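Local coordinates for transcriptional activator PlcR protein (PDB 3U3W) that acts as a quorum-sensing transcriptional activator in Bacillus thuringiensis that binds DNA and is activated by the signal peptide PapR, at residues D130-Y133 / C134-L138; K76-K79 / D80-M84. One frame throughout, in Å; residues are numbered along the deposited sequence. Where two conformers were deposited one is given.

Contact 1: residues D130-Y133 / C134-L138; sequences DYEY and CILEL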
loop_
_atom_site.group_PDB
_atom_site.type_symbol
_atom_site.label_atom_id
_atom_site.label_comp_id
_atom_site.label_asym_id
_atom_site.label_seq_id
_atom_site.Cartn_x
_atom_site.Cartn_y
_atom_site.Cartn_z
ATOM N N ASP A 130 16.628 -30.162 0.503
ATOM C CA ASP A 130 15.457 -30.883 0.032
ATOM C C ASP A 130 14.193 -30.307 0.654
ATOM O O ASP A 130 14.241 -29.687 1.719
ATOM C CB ASP A 130 15.591 -32.410 0.262
ATOM C CG ASP A 130 15.436 -32.810 1.712
ATOM O OD1 ASP A 130 14.338 -32.631 2.265
ATOM O OD2 ASP A 130 16.400 -33.330 2.307
ATOM N N TYR A 131 13.067 -30.524 -0.020
ATOM C CA TYR A 131 11.800 -29.914 0.369
ATOM C C TYR A 131 11.444 -30.175 1.827
ATOM O O TYR A 131 10.851 -29.321 2.484
ATOM C CB TYR A 131 10.664 -30.392 -0.535
ATOM C CG TYR A 131 10.068 -31.734 -0.141
ATOM C CD1 TYR A 131 9.031 -31.813 0.783
ATOM C CD2 TYR A 131 10.535 -32.915 -0.702
ATOM C CE1 TYR A 131 8.473 -33.029 1.140
ATOM C CE2 TYR A 131 9.993 -34.141 -0.346
ATOM C CZ TYR A 131 8.965 -34.193 0.577
ATOM O OH TYR A 131 8.425 -35.414 0.927
ATOM N N GLU A 132 11.819 -31.344 2.334
ATOM C CA GLU A 132 11.433 -31.741 3.691
ATOM C C GLU A 132 12.203 -30.972 4.749
ATOM O O GLU A 132 11.659 -30.616 5.796
ATOM C CB GLU A 132 11.618 -33.248 3.887
ATOM C CG GLU A 132 11.398 -33.742 5.316
ATOM C CD GLU A 132 11.282 -35.272 5.391
ATOM O OE1 GLU A 132 10.595 -35.870 4.521
ATOM O OE2 GLU A 132 11.885 -35.877 6.311
ATOM N N TYR A 133 13.472 -30.701 4.461
ATOM C CA TYR A 133 14.309 -29.992 5.405
ATOM C C TYR A 133 13.920 -28.510 5.421
ATOM O O TYR A 133 13.827 -27.882 6.478
ATOM C CB TYR A 133 15.778 -30.191 5.040
ATOM C CG TYR A 133 16.743 -29.407 5.895
ATOM C CD1 TYR A 133 17.240 -29.932 7.085
ATOM C CD2 TYR A 133 17.163 -28.142 5.508
ATOM C CE1 TYR A 133 18.137 -29.211 7.859
ATOM C CE2 TYR A 133 18.058 -27.424 6.259
ATOM C CZ TYR A 133 18.539 -27.956 7.437
ATOM O OH TYR A 133 19.421 -27.221 8.191
ATOM N N CYS A 134 13.668 -27.963 4.239
ATOM C CA CYS A 134 13.155 -26.602 4.138
ATOM C C CYS A 134 11.897 -26.392 5.005
ATOM O O CYS A 134 11.829 -25.468 5.814
ATOM C CB CYS A 134 12.876 -26.259 2.677
ATOM S SG CYS A 134 12.498 -24.536 2.402
ATOM N N ILE A 135 10.911 -27.266 4.845
ATOM C CA ILE A 135 9.676 -27.172 5.613
ATOM C C ILE A 135 9.920 -27.210 7.120
ATOM O O ILE A 135 9.342 -26.412 7.877
ATOM C CB ILE A 135 8.692 -28.294 5.233
ATOM C CG1 ILE A 135 8.091 -28.012 3.858
ATOM C CG2 ILE A 135 7.607 -28.439 6.285
ATOM C CD1 ILE A 135 7.254 -29.133 3.331
ATOM N N LEU A 136 10.773 -28.133 7.559
ATOM C CA LEU A 136 11.074 -28.249 8.985
ATOM C C LEU A 136 11.749 -26.994 9.541
ATOM O O LEU A 136 11.482 -26.586 10.667
ATOM C CB LEU A 136 11.934 -29.486 9.258
ATOM C CG LEU A 136 11.198 -30.829 9.164
ATOM C CD1 LEU A 136 12.167 -32.019 9.135
ATOM C CD2 LEU A 136 10.178 -30.979 10.293
ATOM N N GLU A 137 12.635 -26.388 8.755
ATOM C CA GLU A 137 13.284 -25.157 9.181
ATOM C C GLU A 137 12.271 -24.007 9.239
ATOM O O GLU A 137 12.251 -23.220 10.193
ATOM C CB GLU A 137 14.450 -24.814 8.265
ATOM C CG GLU A 137 15.641 -25.751 8.414
ATOM C CD GLU A 137 16.039 -25.971 9.875
ATOM O OE1 GLU A 137 16.129 -24.988 10.643
ATOM O OE2 GLU A 137 16.254 -27.141 10.258
ATOM N N LEU A 138 11.420 -23.925 8.225
ATOM C CA LEU A 138 10.350 -22.934 8.218
ATOM C C LEU A 138 9.413 -23.078 9.420
ATOM O O LEU A 138 9.099 -22.096 10.083
ATOM C CB LEU A 138 9.575 -23.001 6.909
ATOM C CG LEU A 138 10.420 -22.467 5.769
ATOM C CD1 LEU A 138 9.667 -22.546 4.460
ATOM C CD2 LEU A 138 10.801 -21.039 6.095
#
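Glu137 lies across one face of the Tyr133 ring, one helical turn further along. Its CB stays near the Tyr133 carbonyl oxygen. CG, anti to its own carbonyl carbon (chi1 -70°), makes the CH-pi contact: it stands 4.0 Å from the centroid of the Tyr133 ring, offset toward the rim, and comes within 3.6 Å of Tyr133 CE2. A bend at chi2 then carries the carboxylate over the phenol end, where Glu137 OE2 is 3.7 Å from Tyr133 CZ and the carboxylate and ring planes are 35° apart. OE1 forms a salt bridge with Lys140, which holds the carboxylate from further along the helix. The turn belongs to the start of helix 131-143 in the tetratricopeptide-like domain, and Asp130 is its N-cap: OD1 accepts from Tyr133 N at 3.0 Å, with the donor above the carboxylate plane, and weakly from Glu132 N. Cys134 N to Asp130 O (3.1 Å) opens the series of i to i+4 backbone bonds. On the inner side, Ile135 CD1 meets the edge of the Tyr131 ring at CD1, 4.1 Å away, and Tyr131 and Cys134 both pack on Ile164 of helix 153-167 and Tyr124 of helix 109-125.

Contact 2: residues K76-K79 / D80-M84; sequences KQFK and DQVIM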
loop_
_atom_site.group_PDB
_atom_site.type_symbol
_atom_site.label_atom_id
_atom_site.label_comp_id
_atom_site.label_asym_id
_atom_site.label_seq_id
_atom_site.Cartn_x
_atom_site.Cartn_y
_atom_site.Cartn_z
ATOM N N LYS A 76 15.159 -1.687 6.003
ATOM C CA LYS A 76 13.924 -1.610 5.247
ATOM C C LYS A 76 14.159 -1.636 3.729
ATOM O O LYS A 76 13.407 -2.278 2.992
ATOM C CB LYS A 76 13.103 -0.397 5.685
ATOM C CG LYS A 76 12.737 -0.442 7.161
ATOM C CD LYS A 76 11.347 0.129 7.425
ATOM C CE LYS A 76 11.256 1.592 7.012
ATOM N NZ LYS A 76 9.882 2.126 7.218
ATOM N N GLN A 77 15.206 -0.960 3.267
ATOM C CA GLN A 77 15.589 -1.012 1.854
ATOM C C GLN A 77 16.077 -2.415 1.470
ATOM O O GLN A 77 15.876 -2.881 0.346
ATOM C CB GLN A 77 16.681 0.014 1.559
ATOM C CG GLN A 77 16.387 1.396 2.116
ATOM C CD GLN A 77 17.567 2.357 1.997
ATOM O OE1 GLN A 77 17.723 3.271 2.817
ATOM N NE2 GLN A 77 18.401 2.155 0.975
ATOM N N PHE A 78 16.730 -3.079 2.416
ATOM C CA PHE A 78 17.217 -4.426 2.194
ATOM C C PHE A 78 16.013 -5.338 1.958
ATOM O O PHE A 78 15.930 -6.034 0.953
ATOM C CB PHE A 78 18.012 -4.887 3.407
ATOM C CG PHE A 78 18.762 -6.167 3.191
ATOM C CD1 PHE A 78 19.989 -6.165 2.543
ATOM C CD2 PHE A 78 18.251 -7.373 3.651
ATOM C CE1 PHE A 78 20.690 -7.346 2.352
ATOM C CE2 PHE A 78 18.945 -8.557 3.460
ATOM C CZ PHE A 78 20.169 -8.542 2.813
ATOM N N LYS A 79 15.072 -5.297 2.895
ATOM C CA LYS A 79 13.824 -6.044 2.809
ATOM C C LYS A 79 13.065 -5.831 1.478
ATOM O O LYS A 79 12.608 -6.791 0.847
ATOM C CB LYS A 79 12.947 -5.683 4.008
ATOM C CG LYS A 79 11.787 -6.597 4.200
ATOM C CD LYS A 79 11.008 -6.253 5.448
ATOM C CE LYS A 79 9.727 -7.080 5.510
ATOM N NZ LYS A 79 8.773 -6.587 6.545
ATOM N N ASP A 80 12.942 -4.580 1.045
ATOM C CA ASP A 80 12.284 -4.274 -0.223
ATOM C C ASP A 80 13.047 -4.808 -1.424
ATOM O O ASP A 80 12.446 -5.129 -2.448
ATOM C CB ASP A 80 12.090 -2.757 -0.388
ATOM C CG ASP A 80 11.066 -2.185 0.581
ATOM O OD1 ASP A 80 10.251 -2.968 1.141
ATOM O OD2 ASP A 80 11.079 -0.943 0.773
ATOM N N GLN A 81 14.371 -4.876 -1.306
ATOM C CA GLN A 81 15.217 -5.391 -2.379
ATOM C C GLN A 81 14.975 -6.889 -2.544
ATOM O O GLN A 81 14.668 -7.383 -3.642
ATOM C CB GLN A 81 16.693 -5.119 -2.076
ATOM C CG GLN A 81 17.315 -4.062 -2.963
ATOM C CD GLN A 81 18.445 -3.279 -2.288
ATOM O OE1 GLN A 81 18.883 -3.605 -1.179
ATOM N NE2 GLN A 81 18.917 -2.233 -2.963
ATOM N N VAL A 82 15.092 -7.597 -1.429
ATOM C CA VAL A 82 14.892 -9.028 -1.398
ATOM C C VAL A 82 13.504 -9.344 -1.977
ATOM O O VAL A 82 13.361 -10.211 -2.854
ATOM C CB VAL A 82 15.053 -9.559 0.046
ATOM C CG1 VAL A 82 14.575 -11.004 0.162
ATOM C CG2 VAL A 82 16.497 -9.423 0.496
ATOM N N ILE A 83 12.501 -8.595 -1.519
ATOM C CA ILE A 83 11.131 -8.786 -1.967
ATOM C C ILE A 83 11.002 -8.625 -3.481
ATOM O O ILE A 83 10.349 -9.422 -4.145
ATOM C CB ILE A 83 10.153 -7.888 -1.194
ATOM C CG1 ILE A 83 9.932 -8.457 0.209
ATOM C CG2 ILE A 83 8.820 -7.759 -1.926
ATOM C CD1 ILE A 83 9.196 -7.517 1.116
ATOM N N MET A 84 11.645 -7.604 -4.027
ATOM C CA MET A 84 11.617 -7.387 -5.463
ATOM C C MET A 84 12.271 -8.562 -6.189
ATOM O O MET A 84 11.701 -9.117 -7.121
ATOM C CB MET A 84 12.316 -6.074 -5.818
ATOM C CG MET A 84 12.419 -5.820 -7.308
ATOM S SD MET A 84 10.840 -6.045 -8.142
ATOM C CE MET A 84 9.856 -4.750 -7.369
#
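Contact 2 is a local, turn-to-turn contact within helix 72-87, the helix that follows helix 61-65 in the chain and packs against helices 91-102 and 109-125. Two i to i+4 side-chain pairs carry it. In the first, the Phe78 ring and Val82 meet obliquely, CE2 of the ring lying 3.9 Å from Val82 CG2. That methyl sits anti to the Val82 carbonyl carbon and beside its backbone N, a placement that also brings it 3.5 Å from Phe78 O. Both residues are buried: Phe78 leans on Lys97, Glu101 and Leu115, while Val82 reaches Val98, Phe114 and Gln118. In the second pair, Lys79 and Ile83 run side by side and point the same way, with Lys79 CG 4.1 Å from Ile83 CD1. The Lys79 chain leaves with CG opposite the backbone N (chi1 -167°) and stays extended to NZ, which forms a salt bridge with Asp150, so the aliphatic part serves the packing and the charge is used elsewhere. Lys76 likewise sends its NZ to Glu65. Beneath the side chains, Val82 N donates to Phe78 O and Ile83 N to Lys79 O, each at 3.0 Å. Gln81 N binds Gln77 O and, weakly, Phe78 O as well. Apolar and aromatic residues one turn apart, turned toward the two helices that follow in the chain, suit an amphipathic helix of the all-helical, tetratricopeptide-like regulatory domain of the RNPP family.

How the contacts relate
From the N terminus, the chain passes through the helix-turn-helix region and helix 61-65 before contact 2 forms within helix 72-87. It continues through helices 91-102 and 109-125 to contact 1, at the start of helix 131-143. The two contacts are in series: each spans about two turns of one helix, neither closes a loop, and they neither nest nor cross. The centres of contact 1 and contact 2 lie about 23 Å apart, and the nearest atoms of contact 1 and contact 2 are about 12 Å apart, without touching. Helix 109-125 is a shared neighbour, meeting contact 2 through Phe114, Leu115 and Gln118 and contact 1 through Tyr120 and Tyr124, and so links the two helices carrying the contacts.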